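Local atomic coordinates of transcriptional regulator WhiB1 (Mycobacterium tuberculosis H37Rv, PDB entry 6ONO), a protein that binds a nitric-oxide-sensitive [4Fe-4S] cluster and represses transcription in vitro, associating with RNA polymerase sigma factor SigA in this complex. Residues K6-E12 against V36-V42; T43-L47 against W60-S64. Residues are numbered along the deposited sequence.

Both contacts close on the same [4Fe-4S] cluster, and their centres lie 10 Å apart. Contact 1 supplies three of the four cysteine ligands and contact 2 the fourth, so every iron has one protein sulfur. They follow one another along the chain: 36-42 finishes helix 27-38 and leads directly into 43-47, the start of helix 43-53. A probable hydrogen bond between Cys-37 O and Thr-43 OG1 (2.9 Å) joins them. Contact 1 lies farther from the chain centre (10 Å against 6 Å) and combines apolar packing with a salt bridge toward the surface. Contact 2, with no exposed residue among those touching, relies on close backbone approach at glycine.

Contact 1 of 2, residues K6-E12 against V36-V42; sequences KAVCRDE and VCNRCPV. With SF4 (iron/sulfur cluster), chain E.
This is a cluster-bridged contact between the N-terminal loop, 6-12, and the end of helix 27-38 with the turn after it, 36-42. Residues 8-10 form a 3-10 segment, with Asp-11 N to Val-8 O at 3.0 Å; helix 27-38 runs into a loop reaching the N-cap position at Val-42. Nearest CA pairs are Val-8 with Cys-40 (5.8 Å) and Cys-9 with Val-36 (6.7 Å). Val-8, chi1 m, points toward the second segment: its CG2 lies 3.7 Å from Val-36 CG1 and 3.8 Å from Cys-40 CB, while its CG1 is 4.0 Å from Pro-41 CD. The extended side chain of Arg-39 (p, t, t) brings NH2 to Glu-12 OE2 at 2.9 Å, a salt bridge at the guanidinium edge. The cysteines use different rotamers, Cys-9 p, Cys-37 m and Cys-40 t, and bind separate irons: Cys-9 SG to FE1 (2.3 Å), Cys-37 SG to FE2 (2.3 Å) and Cys-40 SG to FE4 (2.2 Å). Cys-37 and Cys-40 form the CxxC pair of the WhiB family. Val-42 N gives a weak hydrogen bond to Cys-40 SG (3.6 Å). Thiolate coordination thus ties the segments together through the cluster, beside apolar contacts and one ion pair.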
loop_
_atom_site.group_PDB
_atom_site.type_symbol
_atom_site.label_atom_id
_atom_site.label_comp_id
_atom_site.label_asym_id
_atom_site.label_seq_id
_atom_site.Cartn_x
_atom_site.Cartn_y
_atom_site.Cartn_z
ATOM N N LYS A 6 -2.035 -18.350 -3.684
ATOM C CA LYS A 6 -3.018 -18.836 -2.726
ATOM C C LYS A 6 -3.587 -17.738 -1.831
ATOM O O LYS A 6 -4.289 -18.047 -0.863
ATOM C CB LYS A 6 -2.411 -19.954 -1.879
ATOM C CG LYS A 6 -2.152 -21.241 -2.673
ATOM C CD LYS A 6 -1.626 -22.360 -1.781
ATOM C CE LYS A 6 -0.123 -22.256 -1.542
ATOM N NZ LYS A 6 0.677 -22.491 -2.780
ATOM N N ALA A 7 -3.288 -16.473 -2.120
ATOM C CA ALA A 7 -3.805 -15.353 -1.336
ATOM C C ALA A 7 -5.314 -15.213 -1.518
ATOM O O ALA A 7 -5.781 -14.956 -2.629
ATOM C CB ALA A 7 -3.104 -14.066 -1.764
ATOM N N VAL A 8 -6.079 -15.351 -0.429
ATOM C CA VAL A 8 -7.533 -15.222 -0.554
ATOM C C VAL A 8 -7.985 -13.769 -0.662
ATOM O O VAL A 8 -9.083 -13.507 -1.175
ATOM C CB VAL A 8 -8.278 -15.917 0.600
ATOM C CG1 VAL A 8 -7.957 -17.404 0.608
ATOM C CG2 VAL A 8 -7.940 -15.295 1.931
ATOM N N CYS A 9 -7.168 -12.808 -0.223
ATOM C CA CYS A 9 -7.499 -11.408 -0.468
ATOM C C CYS A 9 -7.572 -11.079 -1.953
ATOM O O CYS A 9 -8.054 -9.999 -2.316
ATOM C CB CYS A 9 -6.476 -10.495 0.196
ATOM S SG CYS A 9 -4.792 -10.874 -0.239
ATOM N N ARG A 10 -7.073 -11.962 -2.817
ATOM C CA ARG A 10 -7.249 -11.761 -4.245
ATOM C C ARG A 10 -8.717 -11.710 -4.635
ATOM O O ARG A 10 -9.033 -11.255 -5.738
ATOM C CB ARG A 10 -6.517 -12.849 -5.020
ATOM C CG ARG A 10 -5.026 -12.613 -5.061
ATOM C CD ARG A 10 -4.270 -13.864 -5.467
ATOM N NE ARG A 10 -4.518 -14.224 -6.858
ATOM C CZ ARG A 10 -3.877 -13.688 -7.892
ATOM N NH1 ARG A 10 -4.167 -14.077 -9.125
ATOM N NH2 ARG A 10 -2.952 -12.758 -7.695
ATOM N N ASP A 11 -9.625 -12.172 -3.767
ATOM C CA ASP A 11 -11.051 -12.131 -4.069
ATOM C C ASP A 11 -11.783 -11.058 -3.269
ATOM O O ASP A 11 -13.011 -11.103 -3.163
ATOM C CB ASP A 11 -11.689 -13.501 -3.823
ATOM C CG ASP A 11 -11.175 -14.565 -4.774
ATOM O OD1 ASP A 11 -11.232 -14.354 -6.006
ATOM O OD2 ASP A 11 -10.711 -15.618 -4.288
ATOM N N GLU A 12 -11.061 -10.082 -2.731
ATOM C CA GLU A 12 -11.627 -9.038 -1.888
ATOM C C GLU A 12 -11.324 -7.665 -2.480
ATOM O O GLU A 12 -10.502 -7.517 -3.388
ATOM C CB GLU A 12 -11.057 -9.126 -0.464
ATOM C CG GLU A 12 -11.108 -10.518 0.152
ATOM C CD GLU A 12 -12.484 -10.880 0.680
ATOM O OE1 GLU A 12 -13.224 -9.959 1.093
ATOM O OE2 GLU A 12 -12.823 -12.086 0.691
ATOM N N VAL A 36 -10.163 -11.872 6.978
ATOM C CA VAL A 36 -9.729 -12.490 5.729
ATOM C C VAL A 36 -8.424 -13.238 5.945
ATOM O O VAL A 36 -8.282 -14.409 5.565
ATOM C CB VAL A 36 -9.590 -11.434 4.615
ATOM C CG1 VAL A 36 -9.145 -12.097 3.310
ATOM C CG2 VAL A 36 -10.895 -10.665 4.426
ATOM N N CYS A 37 -7.448 -12.575 6.569
ATOM C CA CYS A 37 -6.165 -13.245 6.796
ATOM C C CYS A 37 -6.326 -14.536 7.598
ATOM O O CYS A 37 -5.561 -15.492 7.409
ATOM C CB CYS A 37 -5.204 -12.302 7.507
ATOM S SG CYS A 37 -4.794 -10.842 6.547
ATOM N N ASN A 38 -7.299 -14.575 8.505
ATOM C CA ASN A 38 -7.495 -15.722 9.383
ATOM C C ASN A 38 -7.997 -16.949 8.635
ATOM O O ASN A 38 -7.878 -18.067 9.145
ATOM C CB ASN A 38 -8.466 -15.334 10.501
ATOM C CG ASN A 38 -7.789 -14.522 11.598
ATOM O OD1 ASN A 38 -6.614 -14.174 11.482
ATOM N ND2 ASN A 38 -8.544 -14.171 12.641
ATOM N N ARG A 39 -8.560 -16.769 7.441
ATOM C CA ARG A 39 -8.944 -17.890 6.599
ATOM C C ARG A 39 -8.038 -17.991 5.376
ATOM O O ARG A 39 -8.455 -18.473 4.321
ATOM C CB ARG A 39 -10.411 -17.790 6.181
ATOM C CG ARG A 39 -10.803 -16.529 5.459
ATOM C CD ARG A 39 -12.235 -16.650 4.955
ATOM N NE ARG A 39 -12.813 -15.371 4.549
ATOM C CZ ARG A 39 -12.596 -14.785 3.379
ATOM N NH1 ARG A 39 -11.800 -15.353 2.485
ATOM N NH2 ARG A 39 -13.176 -13.625 3.103
ATOM N N CYS A 40 -6.790 -17.552 5.518
ATOM C CA CYS A 40 -5.824 -17.562 4.437
ATOM C C CYS A 40 -4.784 -18.642 4.675
ATOM O O CYS A 40 -4.255 -18.745 5.792
ATOM C CB CYS A 40 -5.138 -16.198 4.324
ATOM S SG CYS A 40 -3.970 -16.051 2.934
ATOM N N PRO A 41 -4.454 -19.458 3.666
ATOM C CA PRO A 41 -3.477 -20.535 3.890
ATOM C C PRO A 41 -2.031 -20.066 3.919
ATOM O O PRO A 41 -1.174 -20.819 4.402
ATOM C CB PRO A 41 -3.727 -21.484 2.713
ATOM C CG PRO A 41 -4.225 -20.595 1.635
ATOM C CD PRO A 41 -5.036 -19.515 2.313
ATOM N N VAL A 42 -1.728 -18.851 3.454
ATOM C CA VAL A 42 -0.340 -18.407 3.351
ATOM C C VAL A 42 -0.067 -17.227 4.278
ATOM O O VAL A 42 0.762 -16.360 3.976
ATOM C CB VAL A 42 0.020 -18.069 1.893
ATOM C CG1 VAL A 42 0.096 -19.350 1.063
ATOM C CG2 VAL A 42 -0.995 -17.105 1.284
HETATM FE FE1 SF4 E . -3.928 -11.537 1.821
HETATM FE FE2 SF4 E . -4.045 -11.590 4.538
HETATM FE FE3 SF4 E . -1.636 -11.913 3.268
HETATM FE FE4 SF4 E . -3.513 -13.879 3.120
HETATM S S1 SF4 E . -2.469 -13.153 4.992
HETATM S S2 SF4 E . -2.273 -13.058 1.415
HETATM S S3 SF4 E . -5.434 -12.646 3.109
HETATM S S4 SF4 E . -2.951 -10.045 3.230
#

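Contact 2 of 2, residues T43-L47 against W60-S64; sequences TTECL and WGGMS. With SF4 (iron/sulfur cluster), chain E.
Residues 43-47 are the first turn of helix 43-53, with Leu-47 N bonded to Thr-43 O at 2.9 Å, and 60-64 fold over a type I' beta turn from Trp-60 to Met-63, carrying the end of the G-V-W-G-G motif of WhiB proteins. Gly-61 (phi/psi 54/33) and Gly-62 (76/11) occupy the turn's corners; Met-63 N to Trp-60 O (2.9 Å) closes it. The turn meets the helix at Gly-61, whose CA comes 4.0 Å from Leu-47 CA and 3.7 Å from Leu-47 N. A CB there would lie 2.4 Å from Leu-47 CB, so the lack of a side chain permits the approach. Thr-43 CG2 is 3.3 Å from Gly-61 O, while Thr-43 OG1 hydrogen-bonds to Cys-40 O and Cys-37 O. Leu-47 (t, p) places CD1 3.8 Å from CG of Met-63, a selenomethionine. Cys-46, chi1 t, directs SG to FE3 (2.2 Å); the same sulfur is 3.4 Å from Gly-61 N and 4.1 Å from Trp-60 CE3, an oblique sulfur-aromatic contact. The Trp-60 ring packs against the SigA chain. Gly-61 CA is 3.5 Å from cluster sulfur S1, so the turn lines the pocket through its backbone, and the ligating thiolate of Cys-46 is enclosed between apolar and backbone groups.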
loop_
_atom_site.group_PDB
_atom_site.type_symbol
_atom_site.label_atom_id
_atom_site.label_comp_id
_atom_site.label_asym_id
_atom_site.label_seq_id
_atom_site.Cartn_x
_atom_site.Cartn_y
_atom_site.Cartn_z
ATOM N N THR A 43 -0.727 -17.218 5.438
ATOM C CA THR A 43 -0.609 -16.090 6.352
ATOM C C THR A 43 0.814 -15.922 6.860
ATOM O O THR A 43 1.327 -14.800 6.917
ATOM C CB THR A 43 -1.564 -16.258 7.526
ATOM O OG1 THR A 43 -2.882 -16.519 7.032
ATOM C CG2 THR A 43 -1.592 -14.989 8.332
ATOM N N THR A 44 1.471 -17.020 7.249
ATOM C CA THR A 44 2.841 -16.890 7.730
ATOM C C THR A 44 3.761 -16.418 6.610
ATOM O O THR A 44 4.659 -15.602 6.838
ATOM C CB THR A 44 3.336 -18.207 8.350
ATOM O OG1 THR A 44 3.144 -19.288 7.434
ATOM C CG2 THR A 44 2.567 -18.507 9.602
ATOM N N GLU A 45 3.550 -16.916 5.391
ATOM C CA GLU A 45 4.354 -16.463 4.258
ATOM C C GLU A 45 4.104 -14.991 3.959
ATOM O O GLU A 45 5.047 -14.230 3.702
ATOM C CB GLU A 45 4.041 -17.301 3.019
ATOM C CG GLU A 45 4.464 -18.763 3.074
ATOM C CD GLU A 45 3.590 -19.604 3.981
ATOM O OE1 GLU A 45 2.555 -19.095 4.462
ATOM O OE2 GLU A 45 3.925 -20.789 4.193
ATOM N N CYS A 46 2.838 -14.569 3.982
ATOM C CA CYS A 46 2.523 -13.162 3.756
ATOM C C CYS A 46 3.184 -12.275 4.806
ATOM O O CYS A 46 3.830 -11.274 4.473
ATOM C CB CYS A 46 1.009 -12.957 3.756
ATOM S SG CYS A 46 0.508 -11.273 3.385
ATOM N N LEU A 47 3.011 -12.616 6.089
ATOM C CA LEU A 47 3.613 -11.817 7.148
ATOM C C LEU A 47 5.124 -11.782 7.009
ATOM O O LEU A 47 5.742 -10.724 7.154
ATOM C CB LEU A 47 3.233 -12.367 8.529
ATOM C CG LEU A 47 3.907 -11.617 9.685
ATOM C CD1 LEU A 47 3.475 -10.152 9.729
ATOM C CD2 LEU A 47 3.600 -12.300 11.004
ATOM N N TRP A 60 -1.118 -6.965 6.561
ATOM C CA TRP A 60 -0.470 -8.102 5.923
ATOM C C TRP A 60 -0.374 -9.214 6.946
ATOM O O TRP A 60 -0.114 -8.951 8.124
ATOM C CB TRP A 60 0.952 -7.785 5.436
ATOM C CG TRP A 60 1.070 -6.630 4.471
ATOM C CD1 TRP A 60 0.729 -5.324 4.701
ATOM C CD2 TRP A 60 1.601 -6.676 3.145
ATOM N NE1 TRP A 60 1.004 -4.559 3.593
ATOM C CE2 TRP A 60 1.536 -5.363 2.621
ATOM C CE3 TRP A 60 2.120 -7.699 2.343
ATOM C CZ2 TRP A 60 1.973 -5.045 1.331
ATOM C CZ3 TRP A 60 2.556 -7.386 1.064
ATOM C CH2 TRP A 60 2.481 -6.068 0.573
ATOM N N GLY A 61 -0.587 -10.450 6.493
ATOM C CA GLY A 61 -0.352 -11.629 7.307
ATOM C C GLY A 61 -1.071 -11.634 8.641
ATOM O O GLY A 61 -0.557 -12.167 9.627
ATOM N N GLY A 62 -2.259 -11.040 8.687
ATOM C CA GLY A 62 -3.023 -10.973 9.919
ATOM C C GLY A 62 -2.548 -9.956 10.931
ATOM O O GLY A 62 -3.004 -10.009 12.076
HETATM N N MSE A 63 -1.636 -9.051 10.559
HETATM C CA MSE A 63 -1.166 -7.980 11.451
HETATM C C MSE A 63 -1.410 -6.592 10.832
HETATM O O MSE A 63 -1.209 -6.405 9.628
HETATM C CB MSE A 63 0.336 -8.112 11.757
HETATM C CG MSE A 63 0.793 -9.429 12.360
HETATM SE SE MSE A 63 2.475 -9.145 13.322
HETATM C CE MSE A 63 1.778 -8.307 14.918
ATOM N N SER A 64 -1.796 -5.624 11.661
ATOM C CA SER A 64 -1.954 -4.252 11.213
ATOM C C SER A 64 -0.591 -3.583 11.098
ATOM O O SER A 64 0.428 -4.100 11.567
ATOM C CB SER A 64 -2.836 -3.454 12.176
ATOM O OG SER A 64 -2.133 -3.163 13.365
HETATM FE FE1 SF4 E . -3.928 -11.537 1.821
HETATM FE FE2 SF4 E . -4.045 -11.590 4.538
HETATM FE FE3 SF4 E . -1.636 -11.913 3.268
HETATM FE FE4 SF4 E . -3.513 -13.879 3.120
HETATM S S1 SF4 E . -2.469 -13.153 4.992
HETATM S S2 SF4 E . -2.273 -13.058 1.415
HETATM S S3 SF4 E . -5.434 -12.646 3.109
HETATM S S4 SF4 E . -2.951 -10.045 3.230
#